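Local coordinates for nitrate transport protein (Parabacteroides distasonis, PDB 3HN0), which probably serves as the solute-binding component of an ABC transporter for nitrate or a related small solute, at residues A48-Q53 with V187-M192; N67-N70 with I75-A78; Q137-G142 with A147-P152; P97-F102 with I110-Y115; D22-P27 with H224-Q229. All blocks are in the same frame, centred on the assembly; numbering follows the deposited sequence.

In the fold
From the N terminus, contact 5 opens first, at 22-27, and contact 1 next, at 48-53. Three local contacts then close in series: contact 2 (67-70 with 75-78), contact 4 (97-102 with 110-115) and contact 3 (137-142 with 147-152). Contact 1 closes at 187-192 and contact 5 at 224-229, so the loops nest and none cross. Contacts 1 and 2 touch through neighbouring strands of the large mixed sheet. Contacts 3 and 4 touch on the opposite side of the chain's centre from contact 1, their centres about 34 Å (contact 3) and 33 Å (contact 4) from its own. Contact 5 sets the end of helix 21-25 against the loop after helix 214-223, and F227 packs on P152.

Contact 1: A48-Q53 with V187-M192; sequences ALLIKQ and VYTPTM
L50 meets V187 and T189 through methyl groups, and no ring, amide or carboxylate takes part, so the interface has neither a stacked face nor a ring edge. The Y188 ring, between the two partners, starts from a CB that points away from the helix. L50 has CG beside its backbone N and opposite its carbonyl carbon (chi1 -72°), which turns the fork of the side chain toward the strand. One prong, L50 CD1, lies 3.8 Å from V187 CG2, and the two side chains cross at about a right angle. The other, L50 CD2, comes within 4.2 Å of T189 CG2. A single leucine thus spans the strand's V187 and T189 just past its end, whose CB atoms both point toward the helix, while the backbones stay apart, with L50 CA 7.9 Å from T189 CA.

The strand order 33-40, 6-12, 57-61, 184-188, 76-82, with 184-188 antiparallel to its neighbours, is that of a lobe in type II periplasmic binding proteins. Helix 43-51 covers one face of that sheet, and A58 of the adjoining strand touches both L50 and V187. The helix ends in a Schellman motif: Q53, at positive phi, turns its N back to L50 O at 3.0 Å.

T189 OG1 is bonded to D56 O, so its hydroxyl is engaged by the residue just before strand 57-61 while its methyl faces the helix. No hydrogen bond crosses between the segments, which implies that helix and strand are matched by methyl shape and by the burial of L50 and V187, not by directional bonds.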
# COMPACT_ATOMS: atom_id res chain seq x y z
N ALA A 48 29.36 2.11 11.24
CA ALA A 48 30.61 1.89 11.99
C ALA A 48 30.38 0.95 13.16
O ALA A 48 31.15 -0.01 13.38
CB ALA A 48 31.22 3.24 12.48
N LEU A 49 29.28 1.16 13.88
CA LEU A 49 28.96 0.26 14.99
C LEU A 49 28.77 -1.17 14.56
O LEU A 49 29.20 -2.11 15.25
CB LEU A 49 27.69 0.76 15.72
CG LEU A 49 27.82 2.05 16.52
CD1 LEU A 49 26.41 2.53 16.87
CD2 LEU A 49 28.73 1.89 17.78
N LEU A 50 28.10 -1.37 13.43
CA LEU A 50 27.92 -2.70 12.90
C LEU A 50 29.24 -3.33 12.47
O LEU A 50 29.56 -4.45 12.85
CB LEU A 50 26.99 -2.69 11.69
CG LEU A 50 25.51 -2.44 11.98
CD1 LEU A 50 24.76 -2.09 10.71
CD2 LEU A 50 24.95 -3.70 12.62
N ILE A 51 30.00 -2.60 11.68
CA ILE A 51 31.33 -3.10 11.26
C ILE A 51 32.24 -3.45 12.47
O ILE A 51 32.82 -4.53 12.53
CB ILE A 51 32.02 -2.09 10.35
CG1 ILE A 51 31.23 -1.95 9.04
CG2 ILE A 51 33.46 -2.53 10.06
CD1 ILE A 51 31.50 -0.70 8.30
N LYS A 52 32.31 -2.56 13.43
CA LYS A 52 33.09 -2.82 14.66
C LYS A 52 32.51 -3.88 15.62
O LYS A 52 33.14 -4.23 16.63
CB LYS A 52 33.27 -1.52 15.40
CG LYS A 52 34.10 -0.49 14.64
CD LYS A 52 34.63 0.62 15.54
CE LYS A 52 33.65 1.76 15.69
NZ LYS A 52 34.36 2.99 16.16
N GLN A 53 31.32 -4.39 15.29
CA GLN A 53 30.58 -5.32 16.14
C GLN A 53 30.33 -4.74 17.52
O GLN A 53 30.43 -5.44 18.53
CB GLN A 53 31.27 -6.69 16.20
CG GLN A 53 31.64 -7.22 14.80
CD GLN A 53 32.40 -8.52 14.87
OE1 GLN A 53 33.62 -8.52 14.80
NE2 GLN A 53 31.68 -9.63 15.03
N VAL A 187 18.34 -4.40 10.75
CA VAL A 187 19.34 -5.41 10.41
C VAL A 187 19.95 -6.01 11.67
O VAL A 187 19.92 -5.38 12.73
CB VAL A 187 20.45 -4.81 9.51
CG1 VAL A 187 19.78 -4.22 8.21
CG2 VAL A 187 21.37 -3.82 10.25
N TYR A 188 20.50 -7.22 11.54
CA TYR A 188 21.03 -7.94 12.68
C TYR A 188 22.27 -8.72 12.29
O TYR A 188 22.47 -9.08 11.11
CB TYR A 188 19.95 -8.85 13.29
CG TYR A 188 19.49 -9.98 12.44
CD1 TYR A 188 18.47 -9.81 11.50
CD2 TYR A 188 20.09 -11.25 12.52
CE1 TYR A 188 18.07 -10.82 10.70
CE2 TYR A 188 19.66 -12.27 11.73
CZ TYR A 188 18.63 -12.08 10.84
OH TYR A 188 18.22 -13.12 10.00
N THR A 189 23.06 -9.00 13.30
CA THR A 189 24.32 -9.70 13.11
C THR A 189 24.12 -11.18 13.40
O THR A 189 23.10 -11.62 13.89
CB THR A 189 25.40 -9.13 14.06
OG1 THR A 189 24.88 -9.16 15.37
CG2 THR A 189 25.83 -7.68 13.71
N PRO A 190 25.11 -12.02 13.04
CA PRO A 190 24.85 -13.45 13.12
C PRO A 190 24.48 -14.03 14.49
O PRO A 190 23.76 -15.04 14.56
CB PRO A 190 26.20 -14.03 12.64
CG PRO A 190 26.65 -13.08 11.66
CD PRO A 190 26.30 -11.74 12.23
N THR A 191 25.01 -13.46 15.56
CA THR A 191 24.68 -13.99 16.89
C THR A 191 23.27 -13.62 17.30
O THR A 191 22.77 -14.13 18.29
CB THR A 191 25.66 -13.55 17.99
OG1 THR A 191 25.82 -12.14 17.95
CG2 THR A 191 27.02 -14.20 17.75
N MSE A 192 22.63 -12.75 16.52
CA MSE A 192 21.22 -12.45 16.73
C MSE A 192 20.24 -13.38 16.04
O MSE A 192 19.05 -13.34 16.35
CB MSE A 192 20.91 -11.01 16.33
CG MSE A 192 21.61 -9.97 17.17
SE MSE A 192 21.08 -9.93 19.07
CE MSE A 192 22.47 -10.87 19.71

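Contact 2: N67-N70 with I75-A78; sequences NLYN and IKLA
I75 carries CG1 between its backbone N and carbonyl carbon (chi1 56°), and the nearly extended second torsion then sends CD1 out to L68, while Y69, with CG swung opposite the backbone N (chi1 178°), lays its ring beside the I75 carbonyl. The segments are the second half of a beta-alpha-beta crossover: strand 57-61, helix 62-70 and strand 76-82, the two strands being parallel with 184-188 inserted between them. The helix therefore folds back over the strand that follows it after a short turn, with Y69 CA 6.3 Å from I75 CA.

The apolar part is small. I75 CD1 rests 3.8 Å from L68 CB and 4.1 Å from L68 CD1, the two side chains crossing obliquely. L50 of helix 43-51 packs against both L68 and I75, which joins this contact to the neighbouring helix.

Around the Y69 ring the approach is at the edge, not over a face. K76 NZ also lies near the ring plane, 4.5 Å from Y69 CE1, so the geometry is not that of a cation-pi contact; this ammonium is bonded to G277 O. The phenol hydroxyl has its own partner, Y69 OH to D275 OD1, and the ring meets that of F278 with planes about 55° apart. Both polar ends thus tie the crossover to the C-terminal part of the chain. A phosphate ion, probably picked up from the crystallisation medium, lies about 6 Å from the tyrosine side chain. I75 O sits in the ring plane, 3.4 Å from Y69 CD1 and 4.0 Å from Y69 CE1.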
# COMPACT_ATOMS: atom_id res chain seq x y z
N ASN A 67 23.64 -1.93 0.65
CA ASN A 67 25.03 -1.65 0.34
C ASN A 67 25.97 -2.41 1.26
O ASN A 67 26.85 -3.12 0.82
CB ASN A 67 25.30 -0.14 0.47
CG ASN A 67 26.68 0.22 -0.04
OD1 ASN A 67 27.07 -0.19 -1.12
ND2 ASN A 67 27.43 0.96 0.75
N LEU A 68 25.75 -2.32 2.57
CA LEU A 68 26.57 -3.08 3.51
C LEU A 68 26.57 -4.59 3.22
O LEU A 68 27.63 -5.25 3.24
CB LEU A 68 26.10 -2.86 4.94
CG LEU A 68 26.31 -1.48 5.53
CD1 LEU A 68 25.68 -1.46 6.97
CD2 LEU A 68 27.74 -1.13 5.56
N TYR A 69 25.39 -5.14 2.96
CA TYR A 69 25.28 -6.54 2.61
C TYR A 69 26.07 -6.86 1.32
O TYR A 69 26.84 -7.86 1.28
CB TYR A 69 23.82 -6.99 2.48
CG TYR A 69 23.72 -8.44 2.07
CD1 TYR A 69 23.74 -9.44 3.03
CD2 TYR A 69 23.62 -8.82 0.72
CE1 TYR A 69 23.71 -10.78 2.68
CE2 TYR A 69 23.56 -10.18 0.34
CZ TYR A 69 23.62 -11.16 1.33
OH TYR A 69 23.59 -12.50 1.03
N ASN A 70 25.90 -6.04 0.29
CA ASN A 70 26.60 -6.25 -0.98
C ASN A 70 28.13 -6.14 -0.85
O ASN A 70 28.88 -6.77 -1.61
CB ASN A 70 26.07 -5.29 -2.06
CG ASN A 70 24.76 -5.76 -2.61
OD1 ASN A 70 24.47 -6.93 -2.53
ND2 ASN A 70 23.97 -4.85 -3.18
N ILE A 75 25.55 -8.92 7.96
CA ILE A 75 24.24 -8.57 8.47
C ILE A 75 23.20 -9.21 7.58
O ILE A 75 23.48 -9.56 6.43
CB ILE A 75 24.01 -7.02 8.51
CG1 ILE A 75 24.22 -6.39 7.12
CG2 ILE A 75 24.91 -6.36 9.58
CD1 ILE A 75 23.64 -5.02 6.95
N LYS A 76 22.00 -9.35 8.11
CA LYS A 76 20.84 -9.72 7.33
C LYS A 76 19.72 -8.77 7.69
O LYS A 76 19.70 -8.13 8.78
CB LYS A 76 20.40 -11.17 7.57
CG LYS A 76 21.45 -12.19 7.16
CD LYS A 76 20.93 -13.60 7.08
CE LYS A 76 22.03 -14.59 6.69
NZ LYS A 76 22.74 -14.24 5.39
N LEU A 77 18.75 -8.73 6.81
CA LEU A 77 17.59 -7.92 7.01
C LEU A 77 16.50 -8.66 7.79
O LEU A 77 16.01 -9.68 7.33
CB LEU A 77 17.00 -7.50 5.67
CG LEU A 77 15.72 -6.69 5.74
CD1 LEU A 77 15.94 -5.28 6.33
CD2 LEU A 77 15.10 -6.58 4.35
N ALA A 78 16.09 -8.14 8.95
CA ALA A 78 14.94 -8.70 9.65
C ALA A 78 13.63 -8.25 9.01
O ALA A 78 12.76 -9.08 8.74
CB ALA A 78 14.95 -8.35 11.19

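Contact 3: Q137-G142 with A147-P152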
# COMPACT_ATOMS: atom_id res chain seq x y z
N GLN A 137 13.51 25.08 8.84
CA GLN A 137 13.86 26.45 9.13
C GLN A 137 13.66 27.35 7.90
O GLN A 137 13.21 28.48 8.03
CB GLN A 137 15.32 26.45 9.63
CG GLN A 137 15.83 27.76 9.89
CD GLN A 137 14.97 28.44 10.86
OE1 GLN A 137 14.48 27.80 11.81
NE2 GLN A 137 14.68 29.72 10.61
N GLY A 138 14.06 26.87 6.71
CA GLY A 138 13.86 27.60 5.47
C GLY A 138 12.39 27.89 5.22
O GLY A 138 12.04 28.96 4.76
N ILE A 139 11.52 26.96 5.56
CA ILE A 139 10.08 27.20 5.40
C ILE A 139 9.66 28.36 6.34
O ILE A 139 9.06 29.34 5.91
CB ILE A 139 9.23 25.93 5.74
CG1 ILE A 139 9.47 24.84 4.71
CG2 ILE A 139 7.71 26.32 5.83
CD1 ILE A 139 8.84 23.47 5.02
N LEU A 140 10.06 28.24 7.60
CA LEU A 140 9.68 29.19 8.62
C LEU A 140 10.26 30.60 8.41
O LEU A 140 9.65 31.59 8.75
CB LEU A 140 10.00 28.65 10.02
CG LEU A 140 9.31 27.33 10.33
CD1 LEU A 140 9.57 26.92 11.77
CD2 LEU A 140 7.80 27.48 10.04
N ALA A 141 11.43 30.67 7.77
CA ALA A 141 12.06 31.93 7.48
C ALA A 141 11.51 32.58 6.22
O ALA A 141 11.80 33.70 5.96
CB ALA A 141 13.55 31.74 7.34
N GLY A 142 10.73 31.83 5.43
CA GLY A 142 10.14 32.38 4.20
C GLY A 142 10.84 32.06 2.89
O GLY A 142 10.41 32.53 1.84
N ALA A 147 8.32 21.70 -0.23
CA ALA A 147 9.35 20.84 0.28
C ALA A 147 8.85 19.45 0.55
O ALA A 147 7.65 19.20 0.55
CB ALA A 147 9.95 21.46 1.58
N VAL A 148 9.81 18.56 0.74
CA VAL A 148 9.52 17.24 1.26
C VAL A 148 10.09 17.12 2.66
O VAL A 148 11.19 17.58 2.94
CB VAL A 148 10.05 16.12 0.36
CG1 VAL A 148 9.21 16.02 -0.93
CG2 VAL A 148 11.51 16.29 0.09
N LEU A 149 9.30 16.49 3.54
CA LEU A 149 9.66 16.29 4.96
C LEU A 149 9.10 14.99 5.50
O LEU A 149 8.06 14.54 5.07
CB LEU A 149 9.13 17.45 5.84
CG LEU A 149 9.79 18.81 5.70
CD1 LEU A 149 8.97 19.87 6.50
CD2 LEU A 149 11.23 18.85 6.11
N GLY A 150 9.76 14.47 6.53
CA GLY A 150 9.24 13.41 7.40
C GLY A 150 9.21 13.91 8.84
O GLY A 150 9.60 15.04 9.12
N GLU A 151 8.74 13.07 9.75
CA GLU A 151 8.53 13.46 11.13
C GLU A 151 9.82 13.44 11.90
O GLU A 151 10.65 12.63 11.61
CB GLU A 151 7.53 12.51 11.74
CG GLU A 151 6.14 12.61 11.08
CD GLU A 151 5.44 13.90 11.40
OE1 GLU A 151 5.97 14.77 12.14
OE2 GLU A 151 4.33 14.05 10.91
N PRO A 152 9.97 14.31 12.92
CA PRO A 152 9.04 15.27 13.51
C PRO A 152 9.02 16.62 12.78
O PRO A 152 8.15 17.49 13.06
CB PRO A 152 9.62 15.45 14.92
CG PRO A 152 11.02 15.31 14.74
CD PRO A 152 11.25 14.30 13.67
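I139 leans from helix 132-141 toward A147 and L149 of the following strand. Its CB starts in the direction of the strand but is too far back to touch it. CG1 continues beside the backbone N, opposite the carbonyl carbon (chi1 -68°), and still serves only to extend the chain. With chi2 at 172° the last bond is stretched straight out, and CD1 becomes the one atom of the residue that reaches the other segment. There it meets two partners at once: I139 CD1 is 3.9 Å from L149 CD1, in a tip-to-tip approach, and A147 CB is 4.1 Å from the same I139 CD1.

Helix 132-141 leads through a short loop into strand 146-149, an edge strand of the three-stranded antiparallel sheet it forms with 87-90 and 165-169. A147 and L149, two residues apart, present their CB atoms to the helix, whereas that of V148 points away from it. I135, one helical turn before I139, packs on the same two strand residues, so two isoleucines a turn apart pack on A147 and L149. The backbones remain well separated, with I139 CA 8.2 Å from A147 CA.

The helix stops at G142 in a Schellman motif. G142 N donates to I139 O at 3.0 Å and, weakly, to G138 O. The positive phi of 99° is one where a CB would press on the preceding carbonyl oxygen, and glycine avoids this. Beyond the strand, E151 forms a salt bridge with R239, and a cis peptide precedes P152.

Contact 4: P97-F102 with I110-Y115; sequences PALYVF and ILTRYY
Within the beta-alpha-beta unit made of strand 99-100, helix 107-119 and strand 125-126, T112 of the helix faces L99 and V101. The methyl of T112 does all the touching from the helix side. L99 CD2 lies 3.6 Å from T112 CG2, and V101 CG2 lies 4.0 Å from the same T112 CG2, both pairs reaching toward each other tip to tip.

On T112 the torsion (chi1 -62°) separates the two branches: CG2 stands opposite the backbone N, toward the first strand, while OG1 sits beside that N and is bonded to P108 O, four residues earlier in the helix. The hydroxyl is thereby satisfied within its own helix, and the surface offered to L99 and V101 is apolar. T112 is buried here, in the layer between helix and strand of the beta-alpha-beta unit.

The two strands of the unit run parallel, and L125 of the second packs on both L99 and V101, so L125 adds to the same apolar patch. L116, one turn beyond T112, also touches L99. On the other edge of strand 99-100 the backbone of Y100 pairs with R146 and V148. Between the segments the nearest CA atoms are those of V101 and T112: V101 CA lies 7.9 Å from T112 CA.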
# COMPACT_ATOMS: atom_id res chain seq x y z
N PRO A 97 8.56 28.73 -6.63
CA PRO A 97 8.05 27.38 -6.61
C PRO A 97 9.07 26.23 -6.57
O PRO A 97 8.69 25.09 -6.82
CB PRO A 97 7.29 27.31 -7.94
CG PRO A 97 8.17 28.07 -8.86
CD PRO A 97 8.80 29.18 -8.02
N ALA A 98 10.34 26.50 -6.26
CA ALA A 98 11.31 25.41 -6.18
C ALA A 98 10.88 24.44 -5.08
O ALA A 98 10.40 24.87 -4.02
CB ALA A 98 12.69 25.93 -5.89
N LEU A 99 11.06 23.14 -5.35
CA LEU A 99 10.81 22.11 -4.38
C LEU A 99 12.11 21.78 -3.69
O LEU A 99 13.07 21.31 -4.31
CB LEU A 99 10.22 20.85 -5.04
CG LEU A 99 10.05 19.59 -4.21
CD1 LEU A 99 9.23 19.88 -3.01
CD2 LEU A 99 9.40 18.49 -5.10
N TYR A 100 12.16 22.04 -2.39
CA TYR A 100 13.37 21.83 -1.64
C TYR A 100 13.40 20.42 -1.12
O TYR A 100 12.45 19.97 -0.47
CB TYR A 100 13.50 22.81 -0.49
CG TYR A 100 13.91 24.18 -0.93
CD1 TYR A 100 13.02 25.03 -1.54
CD2 TYR A 100 15.23 24.62 -0.75
CE1 TYR A 100 13.43 26.33 -1.97
CE2 TYR A 100 15.62 25.89 -1.13
CZ TYR A 100 14.72 26.73 -1.74
OH TYR A 100 15.13 27.99 -2.14
N VAL A 101 14.54 19.75 -1.35
CA VAL A 101 14.74 18.35 -1.04
C VAL A 101 16.01 18.18 -0.21
O VAL A 101 17.07 18.69 -0.58
CB VAL A 101 14.86 17.53 -2.38
CG1 VAL A 101 15.08 16.08 -2.09
CG2 VAL A 101 13.62 17.75 -3.26
N PHE A 102 15.91 17.49 0.90
CA PHE A 102 17.05 17.17 1.72
C PHE A 102 17.65 15.80 1.26
O PHE A 102 17.06 15.09 0.46
CB PHE A 102 16.67 17.16 3.20
CG PHE A 102 15.71 16.06 3.57
CD1 PHE A 102 14.32 16.23 3.42
CD2 PHE A 102 16.17 14.85 4.07
CE1 PHE A 102 13.43 15.21 3.74
CE2 PHE A 102 15.28 13.83 4.42
CZ PHE A 102 13.91 14.01 4.23
N ILE A 110 15.65 10.54 -4.35
CA ILE A 110 15.24 9.59 -5.39
C ILE A 110 13.73 9.39 -5.44
O ILE A 110 13.12 9.44 -6.52
CB ILE A 110 15.98 8.26 -5.28
CG1 ILE A 110 17.47 8.45 -5.53
CG2 ILE A 110 15.37 7.24 -6.31
CD1 ILE A 110 18.39 7.44 -4.81
N LEU A 111 13.11 9.22 -4.27
CA LEU A 111 11.67 9.03 -4.20
C LEU A 111 10.89 10.27 -4.62
O LEU A 111 9.77 10.16 -5.17
CB LEU A 111 11.23 8.55 -2.81
CG LEU A 111 11.70 7.10 -2.49
CD1 LEU A 111 11.08 6.59 -1.19
CD2 LEU A 111 11.42 6.13 -3.64
N THR A 112 11.43 11.44 -4.36
CA THR A 112 10.79 12.67 -4.79
C THR A 112 10.86 12.72 -6.32
O THR A 112 9.87 13.00 -6.97
CB THR A 112 11.47 13.91 -4.15
OG1 THR A 112 11.33 13.81 -2.72
CG2 THR A 112 10.83 15.21 -4.62
N ARG A 113 12.03 12.41 -6.87
CA ARG A 113 12.15 12.41 -8.33
C ARG A 113 11.20 11.38 -8.95
O ARG A 113 10.56 11.65 -9.95
CB ARG A 113 13.61 12.16 -8.73
CG ARG A 113 14.49 13.39 -8.52
CD ARG A 113 15.85 13.18 -9.15
NE ARG A 113 16.83 12.68 -8.20
CZ ARG A 113 17.83 11.86 -8.48
NH1 ARG A 113 17.98 11.35 -9.70
NH2 ARG A 113 18.68 11.52 -7.51
N TYR A 114 11.06 10.22 -8.30
CA TYR A 114 10.15 9.21 -8.81
C TYR A 114 8.70 9.69 -8.83
O TYR A 114 7.94 9.48 -9.81
CB TYR A 114 10.29 7.94 -7.96
CG TYR A 114 9.22 6.92 -8.28
CD1 TYR A 114 9.26 6.21 -9.47
CD2 TYR A 114 8.16 6.66 -7.38
CE1 TYR A 114 8.29 5.30 -9.79
CE2 TYR A 114 7.16 5.73 -7.70
CZ TYR A 114 7.24 5.05 -8.92
OH TYR A 114 6.30 4.11 -9.28
N TYR A 115 8.29 10.29 -7.71
CA TYR A 115 6.94 10.81 -7.57
C TYR A 115 6.65 11.89 -8.62
O TYR A 115 5.62 11.85 -9.25
CB TYR A 115 6.74 11.41 -6.15
CG TYR A 115 5.41 12.09 -6.00
CD1 TYR A 115 4.27 11.35 -5.74
CD2 TYR A 115 5.29 13.46 -6.16
CE1 TYR A 115 3.02 11.98 -5.63
CE2 TYR A 115 4.03 14.08 -6.05
CZ TYR A 115 2.93 13.32 -5.78
OH TYR A 115 1.69 13.88 -5.68

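Contact 5: D22-P27 with H224-Q229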
# COMPACT_ATOMS: atom_id res chain seq x y z
N ASP A 22 8.65 1.92 23.25
CA ASP A 22 8.32 1.17 24.43
C ASP A 22 9.54 0.36 24.93
O ASP A 22 9.55 -0.05 26.06
CB ASP A 22 7.13 0.25 24.27
CG ASP A 22 6.63 -0.27 25.62
OD1 ASP A 22 6.32 0.56 26.49
OD2 ASP A 22 6.54 -1.49 25.82
N TRP A 23 10.53 0.15 24.09
CA TRP A 23 11.76 -0.53 24.55
C TRP A 23 12.66 0.38 25.37
O TRP A 23 13.50 -0.08 26.15
CB TRP A 23 12.55 -1.07 23.38
CG TRP A 23 11.93 -2.27 22.65
CD1 TRP A 23 10.66 -2.78 22.80
CD2 TRP A 23 12.56 -3.07 21.66
NE1 TRP A 23 10.48 -3.86 21.95
CE2 TRP A 23 11.63 -4.05 21.24
CE3 TRP A 23 13.80 -3.03 21.04
CZ2 TRP A 23 11.93 -4.97 20.25
CZ3 TRP A 23 14.09 -3.95 20.09
CH2 TRP A 23 13.16 -4.92 19.71
N LEU A 24 12.50 1.69 25.21
CA LEU A 24 13.18 2.65 26.09
C LEU A 24 12.46 2.71 27.38
O LEU A 24 13.07 2.71 28.46
CB LEU A 24 13.23 4.05 25.45
CG LEU A 24 14.19 4.16 24.29
CD1 LEU A 24 13.98 5.49 23.55
CD2 LEU A 24 15.62 4.08 24.83
N GLU A 25 11.13 2.77 27.30
CA GLU A 25 10.30 2.84 28.48
C GLU A 25 10.44 1.58 29.34
O GLU A 25 10.62 1.69 30.54
CB GLU A 25 8.83 3.06 28.09
CG GLU A 25 7.85 3.22 29.28
CD GLU A 25 8.00 4.55 30.05
OE1 GLU A 25 8.65 5.50 29.56
OE2 GLU A 25 7.45 4.64 31.18
N ASN A 26 10.38 0.41 28.70
CA ASN A 26 10.28 -0.90 29.35
C ASN A 26 11.12 -1.91 28.58
O ASN A 26 10.59 -2.71 27.80
CB ASN A 26 8.84 -1.40 29.31
CG ASN A 26 7.91 -0.58 30.19
OD1 ASN A 26 8.04 -0.57 31.41
ND2 ASN A 26 6.96 0.13 29.56
N PRO A 27 12.44 -1.86 28.78
CA PRO A 27 13.33 -2.70 27.98
C PRO A 27 12.96 -4.19 28.07
O PRO A 27 12.85 -4.71 29.19
CB PRO A 27 14.68 -2.49 28.62
CG PRO A 27 14.60 -1.12 29.28
CD PRO A 27 13.15 -0.94 29.67
N HIS A 224 12.25 10.72 27.94
CA HIS A 224 13.59 10.17 27.61
C HIS A 224 14.43 11.09 26.76
O HIS A 224 15.53 10.71 26.35
CB HIS A 224 13.50 8.78 26.93
CG HIS A 224 13.10 7.68 27.88
ND1 HIS A 224 11.79 7.45 28.22
CD2 HIS A 224 13.83 6.77 28.56
CE1 HIS A 224 11.73 6.45 29.10
NE2 HIS A 224 12.96 6.02 29.32
N GLY A 225 13.94 12.30 26.51
CA GLY A 225 14.65 13.33 25.75
C GLY A 225 14.87 13.06 24.26
O GLY A 225 15.77 13.64 23.65
N ILE A 226 14.04 12.21 23.65
CA ILE A 226 14.27 11.81 22.29
C ILE A 226 13.73 12.90 21.38
O ILE A 226 14.34 13.22 20.37
CB ILE A 226 13.56 10.46 21.96
CG1 ILE A 226 13.96 9.34 22.97
CG2 ILE A 226 13.84 10.04 20.51
CD1 ILE A 226 15.41 9.15 23.05
N PHE A 227 12.57 13.44 21.72
CA PHE A 227 12.01 14.57 20.98
C PHE A 227 11.62 15.66 21.97
O PHE A 227 11.34 15.40 23.15
CB PHE A 227 10.75 14.15 20.21
CG PHE A 227 11.01 13.11 19.14
CD1 PHE A 227 11.68 13.44 18.00
CD2 PHE A 227 10.61 11.80 19.33
CE1 PHE A 227 11.95 12.45 17.02
CE2 PHE A 227 10.83 10.81 18.37
CZ PHE A 227 11.51 11.16 17.21
N ALA A 228 11.63 16.89 21.48
CA ALA A 228 11.22 18.02 22.28
C ALA A 228 9.75 17.93 22.63
O ALA A 228 8.94 17.35 21.87
CB ALA A 228 11.51 19.36 21.53
N GLN A 229 9.39 18.53 23.76
CA GLN A 229 8.02 18.51 24.25
C GLN A 229 7.10 19.14 23.19
O GLN A 229 7.37 20.25 22.73
CB GLN A 229 7.89 19.26 25.60
CG GLN A 229 7.26 18.46 26.76
CD GLN A 229 7.40 19.14 28.13
OE1 GLN A 229 7.95 20.24 28.26
NE2 GLN A 229 6.88 18.48 29.18
O HOH W 1 12.14 4.26 31.32
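H224 and E25 are bridged by a water: it lies 2.8 Å from H224 NE2, in the plane of the imidazole, and donates to E25 O at 3.1 Å. The other ring nitrogen, ND1, is bonded to S220 O, so both nitrogens have partners, which should hold the ring's rotation. E25 OE1 also stands at the ring edge, in plane, 3.3 Å from H224 CE1. Its carboxylate is turned 80° from the ring, and the same oxygen is hydrogen-bonded to S220 OG. One face of the imidazole receives L24 CB in a CH-pi contact, 4.3 Å from the ring centroid and 13° off the normal.

This is a surface junction between the end of helix 21-25 and the loop between helices 214-223 and 234-240. That loop begins with a Schellman motif at G225, whose positive phi suits glycine. Past the turn, I226 extends toward L24, tip to tip, with I226 CG1 3.9 Å from L24 CD1. At the helix end, N26 N reaches D22 O at 2.8 Å and N26 ND2 donates to D22 OD1 at 3.2 Å, with an N-H...O angle of 162°; D22 OD1 also pairs with K209 in a salt bridge.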